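Local coordinates for cytoplasmic protein (Cryptococcus neoformans var. grubii serotype A, PDB 7LPO), which is a sterylglucosidase of glycoside hydrolase family 5 that probably hydrolyses steryl beta-glucosides, splitting glucose from the sterol, at residues M460-N465 / P525-D530; A672-P677 / D699-Q704; I264-I269 / L418-S423. One frame throughout, in Å; residues are numbered along the deposited sequence. Where two conformers were deposited one is given.

Contact 1 of 3, residues M460-N465 / P525-D530; sequences MTKHWN and PYDMDD
K462 and D527 form the salt bridge of this contact. The lysine chain runs extended beyond CG and crosses the carboxylate obliquely. K462 NZ lies 3.1 Å from D527 OD2 and meets the syn lone pair of that oxygen. The same NZ also bonds to G587 O, so the ammonium has two acceptors. K462 is the first residue to leave helix 456-461, with a positive phi of 45°. Its carbonyl O then faces the other segment. D529 N gives K462 O a weak hydrogen bond of 3.3 Å, and M528 CA makes a CA-H...O contact of 3.2 Å with the same oxygen. A water joins the two loops further on. This water accepts from W464 N at 3.0 Å and donates to D529 OD2 at 2.9 Å. The indole NE1 of W464 is bonded to E490. Apolar contacts fill in beside the polar ones. P525 CG sits 4.0 Å from K462 CA, and the extended M528 chain brings CE to 4.3 Å from W464 CB. Residues 460-465 follow strand 447-449 and end helix 456-461; 525-530 follow strand 518-522 and enter helix 528-531. Both are loops at the C-terminal side of the TIM barrel expected of family 5.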
loop_
_atom_site.group_PDB
_atom_site.type_symbol
_atom_site.label_atom_id
_atom_site.label_comp_id
_atom_site.label_asym_id
_atom_site.label_seq_id
_atom_site.Cartn_x
_atom_site.Cartn_y
_atom_site.Cartn_z
ATOM N N MET A 460 -6.303 -5.491 -12.706
ATOM C CA MET A 460 -7.072 -4.606 -13.577
ATOM C C MET A 460 -8.207 -5.329 -14.292
ATOM O O MET A 460 -9.274 -4.743 -14.511
ATOM C CB MET A 460 -6.156 -3.947 -14.606
ATOM C CG MET A 460 -4.946 -3.256 -14.004
ATOM S SD MET A 460 -5.364 -1.877 -12.887
ATOM C CE MET A 460 -6.211 -0.796 -14.004
ATOM N N THR A 461 -7.999 -6.580 -14.692
ATOM C CA THR A 461 -9.019 -7.312 -15.434
ATOM C C THR A 461 -9.967 -8.071 -14.524
ATOM O O THR A 461 -10.982 -8.594 -15.015
ATOM C CB THR A 461 -8.369 -8.296 -16.408
ATOM O OG1 THR A 461 -7.661 -9.299 -15.668
ATOM C CG2 THR A 461 -7.402 -7.573 -17.334
ATOM N N LYS A 462 -9.675 -8.135 -13.218
ATOM C CA LYS A 462 -10.450 -8.921 -12.254
ATOM C C LYS A 462 -10.767 -10.325 -12.823
ATOM O O LYS A 462 -11.884 -10.807 -12.769
ATOM C CB LYS A 462 -11.725 -8.166 -11.850
ATOM C CG LYS A 462 -11.372 -6.793 -11.261
ATOM C CD LYS A 462 -12.575 -6.045 -10.758
ATOM C CE LYS A 462 -12.139 -4.917 -9.821
ATOM N NZ LYS A 462 -13.289 -4.081 -9.421
ATOM N N HIS A 463 -9.714 -10.945 -13.349
ATOM C CA HIS A 463 -9.790 -12.277 -13.935
ATOM C C HIS A 463 -8.428 -12.928 -13.744
ATOM O O HIS A 463 -7.392 -12.279 -13.915
ATOM C CB HIS A 463 -10.162 -12.202 -15.423
ATOM C CG HIS A 463 -10.495 -13.527 -16.032
ATOM N ND1 HIS A 463 -11.792 -13.964 -16.201
ATOM C CD2 HIS A 463 -9.700 -14.507 -16.526
ATOM C CE1 HIS A 463 -11.780 -15.162 -16.759
ATOM N NE2 HIS A 463 -10.524 -15.513 -16.969
ATOM N N TRP A 464 -8.431 -14.202 -13.375
ATOM C CA TRP A 464 -7.202 -14.990 -13.359
ATOM C C TRP A 464 -7.025 -15.521 -14.773
ATOM O O TRP A 464 -7.716 -16.456 -15.184
ATOM C CB TRP A 464 -7.270 -16.126 -12.356
ATOM C CG TRP A 464 -6.044 -16.978 -12.389
ATOM C CD1 TRP A 464 -5.987 -18.311 -12.656
ATOM C CD2 TRP A 464 -4.687 -16.557 -12.169
ATOM N NE1 TRP A 464 -4.685 -18.754 -12.602
ATOM C CE2 TRP A 464 -3.867 -17.699 -12.305
ATOM C CE3 TRP A 464 -4.090 -15.327 -11.871
ATOM C CZ2 TRP A 464 -2.486 -17.653 -12.143
ATOM C CZ3 TRP A 464 -2.714 -15.278 -11.708
ATOM C CH2 TRP A 464 -1.926 -16.434 -11.848
ATOM N N ASN A 465 -6.120 -14.910 -15.534
ATOM C CA ASN A 465 -5.935 -15.254 -16.936
ATOM C C ASN A 465 -5.016 -16.452 -17.117
ATOM O O ASN A 465 -4.136 -16.714 -16.295
ATOM C CB ASN A 465 -5.361 -14.058 -17.682
ATOM C CG ASN A 465 -6.274 -12.862 -17.619
ATOM O OD1 ASN A 465 -6.045 -11.899 -16.872
ATOM N ND2 ASN A 465 -7.336 -12.922 -18.395
ATOM N N PRO A 525 -7.804 -9.441 -6.503
ATOM C CA PRO A 525 -9.239 -9.124 -6.385
ATOM C C PRO A 525 -10.106 -10.370 -6.246
ATOM O O PRO A 525 -9.955 -11.342 -6.990
ATOM C CB PRO A 525 -9.547 -8.387 -7.691
ATOM C CG PRO A 525 -8.578 -9.029 -8.691
ATOM C CD PRO A 525 -7.312 -9.321 -7.891
ATOM N N TYR A 526 -11.044 -10.317 -5.307
ATOM C CA TYR A 526 -11.950 -11.428 -5.065
ATOM C C TYR A 526 -13.245 -11.322 -5.859
ATOM O O TYR A 526 -13.938 -12.334 -6.025
ATOM C CB TYR A 526 -12.265 -11.528 -3.567
ATOM C CG TYR A 526 -11.162 -12.199 -2.783
ATOM C CD1 TYR A 526 -11.109 -13.574 -2.667
ATOM C CD2 TYR A 526 -10.157 -11.458 -2.180
ATOM C CE1 TYR A 526 -10.091 -14.198 -1.963
ATOM C CE2 TYR A 526 -9.129 -12.080 -1.475
ATOM C CZ TYR A 526 -9.115 -13.450 -1.374
ATOM O OH TYR A 526 -8.137 -14.075 -0.662
ATOM N N ASP A 527 -13.578 -10.134 -6.365
ATOM C CA ASP A 527 -14.787 -9.944 -7.166
ATOM C C ASP A 527 -14.576 -10.311 -8.629
ATOM O O ASP A 527 -15.082 -9.632 -9.527
ATOM C CB ASP A 527 -15.287 -8.505 -7.035
ATOM C CG ASP A 527 -14.228 -7.463 -7.394
ATOM O OD1 ASP A 527 -13.019 -7.728 -7.216
ATOM O OD2 ASP A 527 -14.614 -6.354 -7.830
ATOM N N MET A 528 -13.851 -11.398 -8.881
ATOM C CA MET A 528 -13.576 -11.834 -10.242
ATOM C C MET A 528 -14.828 -12.358 -10.924
ATOM O O MET A 528 -15.759 -12.833 -10.274
ATOM C CB MET A 528 -12.551 -12.952 -10.251
ATOM C CG MET A 528 -11.243 -12.609 -9.652
ATOM S SD MET A 528 -10.195 -14.050 -9.746
ATOM C CE MET A 528 -8.607 -13.295 -9.372
ATOM N N ASP A 529 -14.826 -12.290 -12.260
ATOM C CA ASP A 529 -15.814 -12.996 -13.080
ATOM C C ASP A 529 -17.230 -12.502 -12.799
ATOM O O ASP A 529 -18.175 -13.291 -12.695
ATOM C CB ASP A 529 -15.718 -14.507 -12.858
ATOM C CG ASP A 529 -14.343 -15.060 -13.207
ATOM O OD1 ASP A 529 -13.853 -14.756 -14.313
ATOM O OD2 ASP A 529 -13.746 -15.782 -12.374
ATOM N N ASP A 530 -17.375 -11.182 -12.684
ATOM C CA ASP A 530 -18.667 -10.572 -12.407
ATOM C C ASP A 530 -19.271 -11.143 -11.128
ATOM O O ASP A 530 -20.487 -11.308 -11.013
ATOM C CB ASP A 530 -19.621 -10.748 -13.589
ATOM C CG ASP A 530 -19.086 -10.120 -14.866
ATOM O OD1 ASP A 530 -18.485 -9.026 -14.793
ATOM O OD2 ASP A 530 -19.263 -10.723 -15.946
HETATM O O HOH W 1 -11.001 -15.776 -13.304
#

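Contact 2 of 3, residues A672-P677 / D699-Q704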
loop_
_atom_site.group_PDB
_atom_site.type_symbol
_atom_site.label_atom_id
_atom_site.label_comp_id
_atom_site.label_asym_id
_atom_site.label_seq_id
_atom_site.Cartn_x
_atom_site.Cartn_y
_atom_site.Cartn_z
ATOM N N ALA A 672 11.214 -17.759 12.515
ATOM C CA ALA A 672 12.527 -17.386 13.023
ATOM C C ALA A 672 13.486 -18.526 12.748
ATOM O O ALA A 672 13.143 -19.696 12.949
ATOM C CB ALA A 672 12.493 -17.069 14.520
ATOM N N THR A 673 14.683 -18.181 12.286
ATOM C CA THR A 673 15.598 -19.169 11.745
ATOM C C THR A 673 17.004 -18.960 12.274
ATOM O O THR A 673 17.529 -17.841 12.245
ATOM C CB THR A 673 15.629 -19.114 10.216
ATOM O OG1 THR A 673 14.369 -19.535 9.694
ATOM C CG2 THR A 673 16.724 -20.011 9.690
ATOM N N VAL A 674 17.613 -20.049 12.740
ATOM C CA VAL A 674 19.040 -20.077 13.034
ATOM C C VAL A 674 19.743 -20.263 11.694
ATOM O O VAL A 674 19.742 -21.358 11.126
ATOM C CB VAL A 674 19.399 -21.182 14.028
ATOM C CG1 VAL A 674 20.906 -21.301 14.145
ATOM C CG2 VAL A 674 18.749 -20.900 15.383
ATOM N N GLY A 675 20.336 -19.198 11.183
ATOM C CA GLY A 675 20.868 -19.187 9.839
ATOM C C GLY A 675 20.095 -18.246 8.937
ATOM O O GLY A 675 19.344 -17.378 9.387
ATOM N N ILE A 676 20.283 -18.435 7.638
ATOM C CA ILE A 676 19.742 -17.554 6.606
ATOM C C ILE A 676 18.722 -18.342 5.789
ATOM O O ILE A 676 19.058 -19.410 5.255
ATOM C CB ILE A 676 20.853 -17.003 5.700
ATOM C CG1 ILE A 676 21.843 -16.164 6.504
ATOM C CG2 ILE A 676 20.253 -16.173 4.564
ATOM C CD1 ILE A 676 21.219 -14.967 7.199
ATOM N N PRO A 677 17.484 -17.864 5.654
ATOM C CA PRO A 677 16.534 -18.555 4.771
ATOM C C PRO A 677 17.084 -18.605 3.356
ATOM O O PRO A 677 17.481 -17.585 2.792
ATOM C CB PRO A 677 15.260 -17.697 4.856
ATOM C CG PRO A 677 15.416 -16.856 6.089
ATOM C CD PRO A 677 16.903 -16.651 6.262
ATOM N N ASP A 699 27.036 -19.348 13.567
ATOM C CA ASP A 699 25.660 -19.103 13.978
ATOM C C ASP A 699 25.409 -19.679 15.366
ATOM O O ASP A 699 26.050 -20.643 15.789
ATOM C CB ASP A 699 24.683 -19.711 12.973
ATOM C CG ASP A 699 24.467 -18.815 11.765
ATOM O OD1 ASP A 699 24.381 -17.582 11.959
ATOM O OD2 ASP A 699 24.394 -19.335 10.630
ATOM N N ILE A 700 24.451 -19.083 16.069
ATOM C CA ILE A 700 24.149 -19.432 17.452
ATOM C C ILE A 700 22.955 -20.374 17.477
ATOM O O ILE A 700 21.849 -19.997 17.072
ATOM C CB ILE A 700 23.855 -18.183 18.293
ATOM C CG1 ILE A 700 25.090 -17.290 18.388
ATOM C CG2 ILE A 700 23.363 -18.597 19.668
ATOM C CD1 ILE A 700 24.778 -15.886 18.905
ATOM N N ALA A 701 23.172 -21.587 17.984
ATOM C CA ALA A 701 22.117 -22.581 18.133
ATOM C C ALA A 701 22.278 -23.272 19.478
ATOM O O ALA A 701 23.385 -23.681 19.839
ATOM C CB ALA A 701 22.156 -23.620 17.005
ATOM N N ASN A 702 21.182 -23.398 20.215
ATOM C CA ASN A 702 21.188 -24.140 21.470
ATOM C C ASN A 702 19.746 -24.494 21.810
ATOM O O ASN A 702 18.849 -24.385 20.966
ATOM C CB ASN A 702 21.884 -23.348 22.584
ATOM C CG ASN A 702 21.243 -22.003 22.841
ATOM O OD1 ASN A 702 20.037 -21.906 23.060
ATOM N ND2 ASN A 702 22.056 -20.955 22.830
ATOM N N GLU A 703 19.525 -24.937 23.050
ATOM C CA GLU A 703 18.210 -25.419 23.450
ATOM C C GLU A 703 17.186 -24.302 23.518
ATOM O O GLU A 703 15.982 -24.573 23.471
ATOM C CB GLU A 703 18.296 -26.113 24.811
ATOM C CG GLU A 703 19.240 -27.300 24.850
ATOM C CD GLU A 703 19.175 -28.146 23.588
ATOM O OE1 GLU A 703 18.168 -28.863 23.399
ATOM O OE2 GLU A 703 20.128 -28.089 22.778
ATOM N N GLN A 704 17.635 -23.060 23.652
ATOM C CA GLN A 704 16.749 -21.915 23.712
ATOM C C GLN A 704 16.752 -21.101 22.426
ATOM O O GLN A 704 15.924 -20.195 22.287
ATOM C CB GLN A 704 17.144 -21.010 24.891
ATOM C CG GLN A 704 16.482 -21.362 26.220
ATOM C CD GLN A 704 16.921 -22.712 26.754
ATOM O OE1 GLN A 704 16.090 -23.521 27.183
ATOM N NE2 GLN A 704 18.233 -22.967 26.736
#
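V674 aims its isopropyl group at the backbone of D699-A701. CG1 stands anti to the backbone N (chi1 172°), and CG2 lies beside that N. Both methyls meet the same carbonyl oxygen: I700 O is 3.3 Å from V674 CG1 and 3.6 Å from V674 CG2. I700 takes part through this oxygen. CG1 also reaches the methyl of A701, with V674 CG1 and A701 CB 3.9 Å apart. Towards the other end of the segment it has a looser contact with the CB of D699. So one methyl of the valine lies against three successive residues.

D699 also points across, with CG anti to its own carbonyl carbon (chi1 -82°). This brings the carboxylate up to the backbone of G675. D699 OD2 is 3.6 Å from G675 CA, a van der Waals contact. D699 OD1 forms a salt bridge with R696, which probably offsets the charge. G675 has a positive phi of 113°. At its backbone angles a side chain would press against the carbonyl O of V674.

Beyond A701 the second segment bends through an Asx turn at N702. Outside the two segments, the V674 side chain also touches V705, and A701 touches V756.

This is a corner of the C-terminal family 5 domain. Strand 669-673 pairs with 707-710, while strand 676-682 is an outermost strand of the antiparallel sheet that also holds 689-696. V674 and G675 make the turn between them. Residues 699-704 lie in the loop from strand 689-696 to strand 707-710. The two connections therefore pack together, one running from 669-673 to 676-682 and the other from 689-696 to 707-710.

Contact 3 of 3, residues I264-I269 / L418-S423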
loop_
_atom_site.group_PDB
_atom_site.type_symbol
_atom_site.label_atom_id
_atom_site.label_comp_id
_atom_site.label_asym_id
_atom_site.label_seq_id
_atom_site.Cartn_x
_atom_site.Cartn_y
_atom_site.Cartn_z
ATOM N N ILE A 264 7.348 -1.104 15.295
ATOM C CA ILE A 264 8.775 -1.199 15.025
ATOM C C ILE A 264 9.294 -0.110 14.098
ATOM O O ILE A 264 10.511 0.102 14.037
ATOM C CB ILE A 264 9.115 -2.583 14.447
ATOM C CG1 ILE A 264 8.461 -2.791 13.077
ATOM C CG2 ILE A 264 8.665 -3.671 15.409
ATOM C CD1 ILE A 264 8.806 -4.159 12.429
ATOM N N GLY A 265 8.422 0.583 13.380
ATOM C CA GLY A 265 8.892 1.597 12.453
ATOM C C GLY A 265 7.742 2.263 11.731
ATOM O O GLY A 265 6.563 1.984 11.983
ATOM N N TRP A 266 8.110 3.142 10.803
ATOM C CA TRP A 266 7.155 3.963 10.078
ATOM C C TRP A 266 7.436 3.870 8.587
ATOM O O TRP A 266 8.589 3.991 8.159
ATOM C CB TRP A 266 7.218 5.427 10.546
ATOM C CG TRP A 266 6.839 5.590 11.985
ATOM C CD1 TRP A 266 7.578 5.222 13.066
ATOM C CD2 TRP A 266 5.628 6.152 12.497
ATOM N NE1 TRP A 266 6.906 5.517 14.219
ATOM C CE2 TRP A 266 5.704 6.090 13.901
ATOM C CE3 TRP A 266 4.495 6.707 11.905
ATOM C CZ2 TRP A 266 4.686 6.544 14.722
ATOM C CZ3 TRP A 266 3.480 7.156 12.717
ATOM C CH2 TRP A 266 3.584 7.081 14.113
ATOM N N ASP A 267 6.380 3.626 7.811
ATOM C CA ASP A 267 6.419 3.751 6.363
ATOM C C ASP A 267 6.417 5.227 5.978
ATOM O O ASP A 267 5.971 6.092 6.739
ATOM C CB ASP A 267 5.216 3.048 5.733
ATOM C CG ASP A 267 5.552 2.341 4.413
ATOM O OD1 ASP A 267 6.595 2.642 3.790
ATOM O OD2 ASP A 267 4.751 1.476 3.995
ATOM N N SER A 268 6.934 5.516 4.787
ATOM C CA SER A 268 6.827 6.865 4.251
ATOM C C SER A 268 5.478 7.028 3.548
ATOM O O SER A 268 4.685 6.090 3.442
ATOM C CB SER A 268 8.006 7.175 3.332
ATOM O OG SER A 268 8.108 6.258 2.274
ATOM N N ILE A 269 5.195 8.248 3.090
ATOM C CA ILE A 269 3.894 8.544 2.515
ATOM C C ILE A 269 3.560 7.530 1.440
ATOM O O ILE A 269 4.366 7.255 0.546
ATOM C CB ILE A 269 3.876 9.976 1.960
ATOM C CG1 ILE A 269 2.495 10.295 1.391
ATOM C CG2 ILE A 269 4.937 10.172 0.910
ATOM C CD1 ILE A 269 2.277 11.788 1.170
ATOM N N LEU A 418 12.666 11.857 15.690
ATOM C CA LEU A 418 12.587 12.760 16.830
ATOM C C LEU A 418 11.703 12.173 17.918
ATOM O O LEU A 418 12.018 12.273 19.105
ATOM C CB LEU A 418 12.050 14.116 16.376
ATOM C CG LEU A 418 12.012 15.229 17.416
ATOM C CD1 LEU A 418 13.417 15.503 17.950
ATOM C CD2 LEU A 418 11.402 16.484 16.818
ATOM N N HIS A 419 10.594 11.548 17.531
ATOM C CA HIS A 419 9.646 10.989 18.483
ATOM C C HIS A 419 9.811 9.488 18.679
ATOM O O HIS A 419 9.338 8.953 19.685
ATOM C CB HIS A 419 8.212 11.289 18.021
ATOM C CG HIS A 419 7.953 12.744 17.797
ATOM N ND1 HIS A 419 8.124 13.685 18.788
ATOM C CD2 HIS A 419 7.558 13.422 16.695
ATOM C CE1 HIS A 419 7.838 14.882 18.307
ATOM N NE2 HIS A 419 7.491 14.749 17.039
ATOM N N HIS A 420 10.467 8.804 17.752
ATOM C CA HIS A 420 10.658 7.358 17.807
ATOM C C HIS A 420 12.131 7.117 17.502
ATOM O O HIS A 420 12.505 6.838 16.353
ATOM C CB HIS A 420 9.724 6.646 16.829
ATOM C CG HIS A 420 9.712 5.160 16.979
ATOM N ND1 HIS A 420 8.823 4.355 16.303
ATOM C CD2 HIS A 420 10.501 4.331 17.701
ATOM C CE1 HIS A 420 9.064 3.091 16.604
ATOM N NE2 HIS A 420 10.069 3.052 17.460
ATOM N N PRO A 421 12.999 7.229 18.514
ATOM C CA PRO A 421 14.446 7.208 18.244
ATOM C C PRO A 421 14.943 5.941 17.583
ATOM O O PRO A 421 15.893 6.015 16.797
ATOM C CB PRO A 421 15.072 7.379 19.637
ATOM C CG PRO A 421 14.024 8.067 20.450
ATOM C CD PRO A 421 12.695 7.599 19.910
ATOM N N GLU A 422 14.363 4.782 17.894
ATOM C CA GLU A 422 14.797 3.510 17.326
ATOM C C GLU A 422 13.955 3.083 16.125
ATOM O O GLU A 422 13.939 1.896 15.772
ATOM C CB GLU A 422 14.751 2.414 18.391
ATOM C CG GLU A 422 15.602 2.678 19.614
ATOM C CD GLU A 422 17.082 2.629 19.312
ATOM O OE1 GLU A 422 17.455 2.297 18.165
ATOM O OE2 GLU A 422 17.877 2.938 20.223
ATOM N N SER A 423 13.260 4.021 15.491
ATOM C CA SER A 423 12.340 3.651 14.428
ATOM C C SER A 423 13.078 3.057 13.238
ATOM O O SER A 423 14.114 3.565 12.799
ATOM C CB SER A 423 11.531 4.862 13.968
ATOM O OG SER A 423 10.721 4.513 12.854
#
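W266 and H420 differ in their chi1 wells, which place the two CG atoms. In W266 the CG is anti to the carbonyl carbon (chi1 -63°). In H420 it is anti to the backbone N (chi1 -171°). The two rings meet rim to rim, with their planes steeply inclined and neither over the face of the other. W266 NE1 donates to H420 ND1 at 3.1 Å with an N-H...N angle of 144°. Each nitrogen lies close to the plane of the other ring. Since ND1 accepts, the bond of H420 NE2 to D260 OD1 is consistent with a proton on NE2. S423 approaches the same edge of the indole, with its OG 3.2 Å from W266 CD1. S423 OG is also 3.5 Å from G265 CA. A type I turn, closed by S423 N to H420 O at 3.0 Å, folds S423 back. Its CB sits over one face of the imidazole, toward the rim. The turn leads from helix 400-419 into strand 424-427, which lies parallel to strand 263-267. Strand 137-143 pairs with 263-267 as well. The W266 side chain touches I416 and Y412 of helix 400-419, A248 of helix 232-254 and M140 of strand 137-143.

From the N terminus, contact 3 comes first. It closes a long excursion from strand 263-267 to the end of helix 400-419, just before strand 424-427. Contact 1 opens after that and joins the loops following strands 447-449 and 518-522. Contact 2 is last and ties two nearby connections in the C-terminal domain. The three are in series, so none nests in or crosses another. Contacts 1 and 3 lie on opposite sides of the centre of the chain, with their own centres about 36 Å apart. Both belong to the barrel. Contact 2 lies farther out, its centre about 28 Å from that of contact 3 and 41 Å from that of contact 1.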